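Local coordinates for protein soluble lytic murein transglycosylase (Pseudomonas aeruginosa, PDB 5OHU) that probably cleaves the glycan strands of peptidoglycan as a lytic transglycosylase, turning over cell-wall polymer both from chain ends and within strands, at residues K528-S531 / R532-I536; A539-Q542 / Q543-V546; V483-A486 / K487-G490. All coordinates share one frame; numbering follows the deposited sequence.

Interaction 1: residues K528-S531 / R532-I536; sequences KETS and RKFGI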
loop_
_atom_site.group_PDB
_atom_site.type_symbol
_atom_site.label_atom_id
_atom_site.label_comp_id
_atom_site.label_asym_id
_atom_site.label_seq_id
_atom_site.Cartn_x
_atom_site.Cartn_y
_atom_site.Cartn_z
ATOM N N LYS A 528 -15.115 -19.192 -13.259
ATOM C CA LYS A 528 -15.927 -20.349 -13.629
ATOM C C LYS A 528 -17.362 -19.941 -13.951
ATOM O O LYS A 528 -17.965 -20.495 -14.875
ATOM C CB LYS A 528 -15.886 -21.408 -12.524
ATOM C CG LYS A 528 -14.553 -22.149 -12.446
ATOM C CD LYS A 528 -14.558 -23.336 -11.462
ATOM C CE LYS A 528 -14.143 -22.912 -10.055
ATOM N NZ LYS A 528 -13.891 -24.087 -9.168
ATOM N N GLU A 529 -17.909 -18.963 -13.226
ATOM C CA GLU A 529 -19.258 -18.484 -13.503
ATOM C C GLU A 529 -19.330 -17.797 -14.862
ATOM O O GLU A 529 -20.262 -18.040 -15.643
ATOM C CB GLU A 529 -19.712 -17.533 -12.393
ATOM C CG GLU A 529 -20.344 -18.235 -11.195
ATOM C CD GLU A 529 -20.306 -17.401 -9.919
ATOM O OE1 GLU A 529 -20.398 -17.999 -8.820
ATOM O OE2 GLU A 529 -20.176 -16.158 -10.011
ATOM N N THR A 530 -18.357 -16.923 -15.150
ATOM C CA THR A 530 -18.267 -16.286 -16.460
ATOM C C THR A 530 -18.177 -17.329 -17.562
ATOM O O THR A 530 -18.864 -17.231 -18.590
ATOM C CB THR A 530 -17.053 -15.360 -16.496
ATOM O OG1 THR A 530 -17.174 -14.386 -15.454
ATOM C CG2 THR A 530 -16.961 -14.641 -17.835
ATOM N N SER A 531 -17.366 -18.359 -17.335
ATOM C CA SER A 531 -17.227 -19.446 -18.296
ATOM C C SER A 531 -18.569 -20.111 -18.582
ATOM O O SER A 531 -18.897 -20.401 -19.738
ATOM C CB SER A 531 -16.214 -20.460 -17.763
ATOM O OG SER A 531 -16.273 -21.672 -18.488
ATOM N N ARG A 532 -19.362 -20.363 -17.542
ATOM C CA ARG A 532 -20.653 -21.000 -17.778
ATOM C C ARG A 532 -21.630 -20.037 -18.437
ATOM O O ARG A 532 -22.415 -20.440 -19.299
ATOM C CB ARG A 532 -21.233 -21.554 -16.476
ATOM C CG ARG A 532 -20.364 -22.610 -15.807
ATOM C CD ARG A 532 -21.110 -23.301 -14.676
ATOM N NE ARG A 532 -20.211 -23.618 -13.561
ATOM C CZ ARG A 532 -20.029 -22.841 -12.494
ATOM N NH1 ARG A 532 -20.696 -21.698 -12.397
ATOM N NH2 ARG A 532 -19.183 -23.210 -11.534
ATOM N N LYS A 533 -21.586 -18.758 -18.054
ATOM C CA LYS A 533 -22.538 -17.789 -18.581
ATOM C C LYS A 533 -22.361 -17.600 -20.082
ATOM O O LYS A 533 -23.343 -17.489 -20.821
ATOM C CB LYS A 533 -22.378 -16.455 -17.849
ATOM C CG LYS A 533 -23.562 -15.519 -17.996
ATOM C CD LYS A 533 -24.839 -16.244 -17.588
ATOM C CE LYS A 533 -25.858 -15.304 -16.981
ATOM N NZ LYS A 533 -25.331 -14.609 -15.795
ATOM N N PHE A 534 -21.119 -17.570 -20.557
ATOM C CA PHE A 534 -20.862 -17.277 -21.960
ATOM C C PHE A 534 -20.625 -18.510 -22.813
ATOM O O PHE A 534 -20.553 -18.379 -24.035
ATOM C CB PHE A 534 -19.654 -16.350 -22.102
ATOM C CG PHE A 534 -19.919 -14.942 -21.670
ATOM C CD1 PHE A 534 -19.887 -14.597 -20.322
ATOM C CD2 PHE A 534 -20.217 -13.964 -22.610
ATOM C CE1 PHE A 534 -20.127 -13.293 -19.910
ATOM C CE2 PHE A 534 -20.461 -12.653 -22.217
ATOM C CZ PHE A 534 -20.408 -12.313 -20.861
ATOM N N GLY A 535 -20.498 -19.692 -22.221
ATOM C CA GLY A 535 -20.087 -20.840 -23.004
ATOM C C GLY A 535 -18.632 -20.800 -23.433
ATOM O O GLY A 535 -18.279 -21.394 -24.454
ATOM N N ILE A 536 -17.782 -20.119 -22.680
ATOM C CA ILE A 536 -16.348 -20.047 -22.962
ATOM C C ILE A 536 -15.656 -21.177 -22.207
ATOM O O ILE A 536 -15.736 -21.198 -20.963
ATOM C CB ILE A 536 -15.768 -18.687 -22.574
ATOM C CG1 ILE A 536 -16.410 -17.570 -23.394
ATOM C CG2 ILE A 536 -14.249 -18.682 -22.733
ATOM C CD1 ILE A 536 -16.039 -16.190 -22.904
#
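Three i to i+4 backbone bonds, R532 N to K528 O, K533 N to E529 O and F534 N to T530 O, carry the last turn of helix 524-534, and a weak one from I536 N to S531 O, two residues past the helix, follows it. Among the side chains, S531 bonds across the helix end. Its hydroxyl leans toward the residues that leave the helix (chi1 166°, OG opposite the backbone N) and donates to I536 O at 2.6 Å, the C=O...OG angle being 167°. G535, the first residue to leave helical geometry, takes positive phi (71°), and I536 beyond it is held by the S531 hydroxyl, with the weak backbone bond beside it.

On another side of the helix, T530 and F534 lie side by side, one turn apart. The methyl CG2 of T530 packs 3.8 Å from F534 CD1, while T530 O sits in the plane of the ring, 3.3 Å from the same CD1. T530 OG1 turns back to T526 O, and both side chains rest on A556 of helix 547-564. R532 folds back along the helix surface: K528 O lies over one face of its guanidinium, and NH1 comes to 3.7 Å from E529 CG. The carboxylate of E529 stays farther off, OE1 to R532 NH1 being 5.2 Å, too far for a salt bridge, though the opposite charges may attract weakly.

Interaction 2: residues A539-Q542 / Q543-V546; sequences ASTQ and QLIV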
loop_
_atom_site.group_PDB
_atom_site.type_symbol
_atom_site.label_atom_id
_atom_site.label_comp_id
_atom_site.label_asym_id
_atom_site.label_seq_id
_atom_site.Cartn_x
_atom_site.Cartn_y
_atom_site.Cartn_z
ATOM N N ALA A 539 -10.820 -25.158 -18.698
ATOM C CA ALA A 539 -10.473 -26.504 -18.235
ATOM C C ALA A 539 -10.259 -26.548 -16.725
ATOM O O ALA A 539 -10.746 -27.467 -16.055
ATOM C CB ALA A 539 -9.227 -27.008 -18.961
ATOM N N SER A 540 -9.540 -25.572 -16.172
ATOM C CA SER A 540 -9.293 -25.518 -14.736
ATOM C C SER A 540 -8.944 -24.089 -14.353
ATOM O O SER A 540 -8.622 -23.259 -15.203
ATOM C CB SER A 540 -8.163 -26.466 -14.321
ATOM O OG SER A 540 -6.904 -25.977 -14.757
ATOM N N THR A 541 -8.996 -23.821 -13.044
ATOM C CA THR A 541 -8.471 -22.566 -12.512
ATOM C C THR A 541 -7.041 -22.322 -12.980
ATOM O O THR A 541 -6.651 -21.178 -13.242
ATOM C CB THR A 541 -8.537 -22.578 -10.980
ATOM O OG1 THR A 541 -9.904 -22.541 -10.556
ATOM C CG2 THR A 541 -7.800 -21.378 -10.381
ATOM N N GLN A 542 -6.251 -23.389 -13.118
ATOM C CA GLN A 542 -4.842 -23.226 -13.468
ATOM C C GLN A 542 -4.668 -22.555 -14.829
ATOM O O GLN A 542 -3.743 -21.756 -15.019
ATOM C CB GLN A 542 -4.133 -24.583 -13.434
ATOM C CG GLN A 542 -2.733 -24.606 -14.070
ATOM C CD GLN A 542 -1.679 -23.811 -13.301
ATOM O OE1 GLN A 542 -1.974 -23.140 -12.305
ATOM N NE2 GLN A 542 -0.434 -23.889 -13.767
ATOM N N GLN A 543 -5.557 -22.848 -15.784
ATOM C CA GLN A 543 -5.449 -22.252 -17.113
ATOM C C GLN A 543 -5.558 -20.731 -17.105
ATOM O O GLN A 543 -5.238 -20.107 -18.122
ATOM C CB GLN A 543 -6.521 -22.825 -18.040
ATOM C CG GLN A 543 -6.067 -24.018 -18.850
ATOM C CD GLN A 543 -7.105 -24.454 -19.856
ATOM O OE1 GLN A 543 -8.210 -23.905 -19.901
ATOM N NE2 GLN A 543 -6.758 -25.444 -20.675
ATOM N N LEU A 544 -5.980 -20.124 -15.991
ATOM C CA LEU A 544 -6.121 -18.673 -15.904
ATOM C C LEU A 544 -4.805 -17.910 -16.040
ATOM O O LEU A 544 -4.842 -16.680 -16.171
ATOM C CB LEU A 544 -6.775 -18.293 -14.579
ATOM C CG LEU A 544 -8.267 -18.595 -14.476
ATOM C CD1 LEU A 544 -8.756 -18.268 -13.072
ATOM C CD2 LEU A 544 -9.011 -17.777 -15.520
ATOM N N ILE A 545 -3.643 -18.576 -15.995
ATOM C CA ILE A 545 -2.407 -17.848 -16.290
ATOM C C ILE A 545 -2.022 -17.945 -17.757
ATOM O O ILE A 545 -1.013 -17.352 -18.163
ATOM C CB ILE A 545 -1.196 -18.308 -15.454
ATOM C CG1 ILE A 545 -0.851 -19.768 -15.732
ATOM C CG2 ILE A 545 -1.410 -18.065 -13.967
ATOM C CD1 ILE A 545 0.558 -20.110 -15.304
ATOM N N VAL A 546 -2.773 -18.688 -18.561
ATOM C CA VAL A 546 -2.606 -18.621 -20.010
ATOM C C VAL A 546 -3.214 -17.303 -20.477
ATOM O O VAL A 546 -4.424 -17.095 -20.307
ATOM C CB VAL A 546 -3.259 -19.816 -20.712
ATOM C CG1 VAL A 546 -3.191 -19.631 -22.233
ATOM C CG2 VAL A 546 -2.574 -21.105 -20.282
#
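A539 N donates to the side-chain oxygen of Q543, the N to OE1 distance being 3.1 Å and the N-H...O angle 156°. The donor stands well above the amide plane, 55° out of it, so the bond meets the glutamine from over its face. Beyond CG the Q543 chain runs extended (chi2 -174°), which carries the amide back to A539, four residues earlier. There the alanine methyl packs close to it: A539 CB lies 3.4 Å from both OE1 and NE2 of Q543.

From S540 to I545 the backbone coils into a short 3-10 turn, recognisable by its i to i+3 bonds: L544 N to T541 O at 3.0 Å, with weak ones from Q543 N to S540 O and from I545 N to Q542 O. At its start S540 OG, set between the backbone N and the carbonyl carbon of its own residue, receives a weak bond from Q542 N. The turn leads to V546, the N-cap position of helix 547-564, and L544 O accepts from N550 ND2 inside that helix.

L544 lays CB and CG against T541 O, CB at 3.2 Å, and its buried side chain reaches A527 of helix 524-534, as well as T517 and L522. Elsewhere I545 CD1 passes 4.2 Å from Q542 NE2, the two chains crossing at a slant.

Interaction 3: residues V483-A486 / K487-G490; sequences VREA and KNRG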
loop_
_atom_site.group_PDB
_atom_site.type_symbol
_atom_site.label_atom_id
_atom_site.label_comp_id
_atom_site.label_asym_id
_atom_site.label_seq_id
_atom_site.Cartn_x
_atom_site.Cartn_y
_atom_site.Cartn_z
ATOM N N VAL A 483 -7.690 -6.763 -28.549
ATOM C CA VAL A 483 -8.550 -6.022 -29.466
ATOM C C VAL A 483 -9.715 -6.893 -29.932
ATOM O O VAL A 483 -10.866 -6.441 -29.983
ATOM C CB VAL A 483 -7.703 -5.483 -30.639
ATOM C CG1 VAL A 483 -8.578 -4.832 -31.714
ATOM C CG2 VAL A 483 -6.675 -4.459 -30.107
ATOM N N ARG A 484 -9.443 -8.161 -30.248
ATOM C CA ARG A 484 -10.494 -9.068 -30.696
ATOM C C ARG A 484 -11.567 -9.266 -29.626
ATOM O O ARG A 484 -12.766 -9.145 -29.902
ATOM C CB ARG A 484 -9.878 -10.408 -31.102
ATOM C CG ARG A 484 -10.914 -11.459 -31.428
ATOM C CD ARG A 484 -10.287 -12.763 -31.821
ATOM N NE ARG A 484 -9.215 -12.524 -32.785
ATOM C CZ ARG A 484 -7.951 -12.906 -32.632
ATOM N NH1 ARG A 484 -7.596 -13.562 -31.536
ATOM N NH2 ARG A 484 -7.066 -12.631 -33.589
ATOM N N GLU A 485 -11.166 -9.574 -28.394
ATOM C CA GLU A 485 -12.183 -9.831 -27.380
ATOM C C GLU A 485 -12.906 -8.559 -27.000
ATOM O O GLU A 485 -14.110 -8.592 -26.719
ATOM C CB GLU A 485 -11.584 -10.514 -26.153
ATOM C CG GLU A 485 -10.793 -11.770 -26.528
ATOM C CD GLU A 485 -11.698 -12.917 -26.946
ATOM O OE1 GLU A 485 -12.840 -12.994 -26.421
ATOM O OE2 GLU A 485 -11.273 -13.716 -27.832
ATOM N N ALA A 486 -12.205 -7.423 -26.988
ATOM C CA ALA A 486 -12.925 -6.171 -26.797
ATOM C C ALA A 486 -13.999 -6.002 -27.867
ATOM O O ALA A 486 -15.136 -5.612 -27.566
ATOM C CB ALA A 486 -11.966 -4.988 -26.824
ATOM N N LYS A 487 -13.652 -6.298 -29.122
ATOM C CA LYS A 487 -14.608 -6.164 -30.213
ATOM C C LYS A 487 -15.774 -7.127 -30.036
ATOM O O LYS A 487 -16.936 -6.721 -30.120
ATOM C CB LYS A 487 -13.909 -6.406 -31.552
ATOM C CG LYS A 487 -14.855 -6.290 -32.740
ATOM C CD LYS A 487 -14.118 -6.116 -34.055
ATOM C CE LYS A 487 -15.046 -6.412 -35.212
ATOM N NZ LYS A 487 -15.733 -7.731 -35.028
ATOM N N ASN A 488 -15.473 -8.412 -29.782
ATOM C CA ASN A 488 -16.509 -9.416 -29.524
ATOM C C ASN A 488 -17.465 -9.006 -28.410
ATOM O O ASN A 488 -18.677 -9.233 -28.512
ATOM C CB ASN A 488 -15.872 -10.759 -29.171
ATOM C CG ASN A 488 -15.185 -11.416 -30.356
ATOM O OD1 ASN A 488 -15.214 -10.910 -31.479
ATOM N ND2 ASN A 488 -14.542 -12.545 -30.097
ATOM N N ARG A 489 -16.951 -8.415 -27.336
ATOM C CA ARG A 489 -17.793 -8.062 -26.200
ATOM C C ARG A 489 -18.307 -6.624 -26.255
ATOM O O ARG A 489 -18.911 -6.156 -25.287
ATOM C CB ARG A 489 -17.028 -8.317 -24.891
ATOM C CG ARG A 489 -16.582 -9.767 -24.714
ATOM C CD ARG A 489 -17.736 -10.658 -24.323
ATOM N NE ARG A 489 -18.412 -11.252 -25.490
ATOM C CZ ARG A 489 -17.921 -12.216 -26.277
ATOM N NH1 ARG A 489 -16.727 -12.745 -26.040
ATOM N NH2 ARG A 489 -18.639 -12.655 -27.297
ATOM N N GLY A 490 -18.068 -5.906 -27.348
ATOM C CA GLY A 490 -18.601 -4.549 -27.450
ATOM C C GLY A 490 -17.969 -3.514 -26.540
ATOM O O GLY A 490 -18.645 -2.557 -26.126
HETATM O O HOH W 1 -14.468 -12.425 -24.256
#
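E485 and R489, one helical turn apart, face each other through an ordered water as well as directly. The direct salt bridge is long, OE1 of E485 standing 3.9 Å from NH1 of R489, and the two flat groups are turned 49° apart. The water fills the gap with better geometry: it donates to E485 OE1 at 2.8 Å and accepts from R489 NH1 at 2.9 Å, lying at the edge of the guanidinium and in its plane.

Both chains are bent where they meet. E485 folds at chi2 (-73°), which swings a carboxylate whose first bond leads away back toward the following turn. R489 bends at chi2 and chi3, so that its aliphatic part passes close to the backbone, CG at 3.4 Å from E485 O, before the guanidinium curls round. N488 borders the pair: its CB lies over one face of the R489 guanidinium, and its ND2 is 4.1 Å from E485 OE1, with amide and carboxylate nearly perpendicular. N488 also runs alongside R484, ND2 being 4.0 Å from R484 CG.

Backbone bonds keep these positions in step, N488 N to R484 O being nearly straight (175°) and R489 N to E485 O following it. The helix 479-488 then finishes in a Schellman motif, with G490 as the C-prime residue of positive phi: G490 N bonds to K487 O, and L491 N pairs with A486 O. Farther out, E485 is packed against I551, R552 and A555 of helix 547-564, R489 touches S559 of the same helix, and A486 meets S493 and I496 of helix 493-504.

A buried carboxylate with an arginine nearby and a water donating to it would probably stay ionised, the charges being screened and linked by the water more than by a tight ion pair.

From the N terminus, interaction 3 comes first, at the end of helix 479-488; interaction 1 follows at the end of helix 524-534, and interaction 2 in the loop leading to helix 547-564. Each joins adjoining residues and closes only a turn of the chain, so the three stand in series, neither nesting nor crossing. In space interaction 1 is the middle member: the F534 ring meets R489 of interaction 3, and K528 packs loosely on T541 of interaction 2, whereas interactions 2 and 3 stay about 10 Å apart at their nearest atoms. Helix 547-564 relates all three, packing on 1 and 3 and starting beyond 2, within the lysozyme-like transglycosylase SLT domain.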